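Local coordinates for L-iditol 2-dehydrogenase (Clostridium scindens, PDB 4OH1), which probably oxidises polyols such as L-iditol with NAD+, as a zinc-dependent member of the medium-chain alcohol dehydrogenase family, at the interface of chains A and B. Sequence-based numbering; all coordinates share one arbitrary frame. Chains: chain A/B, L-iditol 2-dehydrogenase.

The interface of chains A and B. Residues chain A 163, 166-167, 192-193, 195-196; chain B 173.
B:Tyr173 pushes its phenol ring from a loop of one subunit between A:Leu163 and A:Leu192 of the other, into a groove formed by helix 156-168 and the end of helix 184-194 with the loop that follows. The burial is lopsided: the tyrosine loses 109 Å² of the 176 Å² hidden in this patch, whereas each chain A residue gives up less than 20 Å².

A hydrogen bond holds the far end of the ring. The phenol OH of B:Tyr173 donates to the backbone carbonyl O of A:Leu192 at 2.7 Å. The C=O...OH angle is 116°, and the donor stands 58° out of the carbonyl plane, so the bond misses the lone-pair directions despite its short length.

Apolar contacts line the ring. A:Leu163, its CG anti to the carbonyl carbon, lays methyl CD2 over one face, 3.8 Å from the B:Tyr173 ring centroid and displaced toward the rim near CG, a CH-pi contact. The two side chains run past each other in opposite senses. A:Leu192 comes in obliquely, its CD2 methyl 3.7 Å from B:Tyr173 CE1. Near the hydroxyl end, CB of A:Ala196 lies 3.8 Å from B:Tyr173 CZ, while the A:Ala166 methyl also borders the OH.

A polar edge contact completes the setting. The extended A:Glu167 brings carboxylate OE2 into the ring plane, 3.6 Å from B:Tyr173 CD2, with carboxylate and ring planes 33° apart; a weak electrostatic attraction to the ring's C-H edge is plausible.

Because the interface is two-fold symmetric, the same tyrosine plug recurs with the chains exchanged. If this interface exists in solution, which the structure alone does not show, the pair of plugs probably helps hold two subunits in register within the tetramer.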
# COMPACT_ATOMS: atom_id res chain seq x y z
N LEU A 163 -13.08 -10.77 -6.73
CA LEU A 163 -12.25 -10.30 -5.64
C LEU A 163 -11.08 -9.49 -6.14
O LEU A 163 -10.77 -8.46 -5.54
CB LEU A 163 -11.70 -11.47 -4.78
CG LEU A 163 -12.70 -12.07 -3.83
CD1 LEU A 163 -12.29 -13.47 -3.47
CD2 LEU A 163 -12.79 -11.29 -2.57
N ALA A 166 -12.36 -6.06 -7.33
CA ALA A 166 -12.74 -5.22 -6.20
C ALA A 166 -11.53 -4.66 -5.52
O ALA A 166 -11.49 -3.49 -5.17
CB ALA A 166 -13.61 -5.93 -5.21
N GLU A 167 -10.50 -5.47 -5.37
CA GLU A 167 -9.31 -5.03 -4.71
C GLU A 167 -8.59 -4.04 -5.55
O GLU A 167 -8.03 -3.09 -5.04
CB GLU A 167 -8.40 -6.22 -4.43
CG GLU A 167 -8.95 -7.05 -3.31
CD GLU A 167 -8.24 -8.38 -3.06
OE1 GLU A 167 -7.42 -8.81 -3.91
OE2 GLU A 167 -8.53 -9.00 -2.00
N LEU A 192 -19.62 -8.12 -2.79
CA LEU A 192 -18.30 -7.80 -2.32
C LEU A 192 -18.12 -6.34 -2.02
O LEU A 192 -17.30 -6.01 -1.14
CB LEU A 192 -17.22 -8.24 -3.33
CG LEU A 192 -16.98 -9.73 -3.49
CD1 LEU A 192 -16.03 -9.92 -4.58
CD2 LEU A 192 -16.48 -10.39 -2.22
N ALA A 193 -18.81 -5.46 -2.75
CA ALA A 193 -18.74 -4.03 -2.44
C ALA A 193 -19.38 -3.82 -1.08
O ALA A 193 -18.83 -3.09 -0.29
CB ALA A 193 -19.42 -3.17 -3.47
N LEU A 195 -19.33 -5.91 1.35
CA LEU A 195 -18.43 -6.57 2.32
C LEU A 195 -17.09 -5.89 2.31
O LEU A 195 -16.18 -6.35 2.97
CB LEU A 195 -18.22 -8.07 2.02
CG LEU A 195 -19.50 -8.88 2.21
CD1 LEU A 195 -19.38 -10.17 1.46
CD2 LEU A 195 -19.71 -9.15 3.67
N ALA A 196 -16.95 -4.83 1.56
CA ALA A 196 -15.74 -4.00 1.68
C ALA A 196 -16.05 -2.58 2.22
O ALA A 196 -15.24 -1.66 2.12
CB ALA A 196 -15.09 -3.95 0.37
N TYR B 173 -10.85 -8.97 2.89
CA TYR B 173 -11.53 -10.18 2.44
C TYR B 173 -10.85 -11.43 2.95
O TYR B 173 -9.65 -11.67 2.71
CB TYR B 173 -11.57 -10.22 0.91
CG TYR B 173 -12.42 -9.17 0.22
CD1 TYR B 173 -13.73 -9.02 0.52
CD2 TYR B 173 -11.88 -8.36 -0.76
CE1 TYR B 173 -14.51 -8.07 -0.12
CE2 TYR B 173 -12.63 -7.45 -1.40
CZ TYR B 173 -13.94 -7.29 -1.08
OH TYR B 173 -14.70 -6.35 -1.74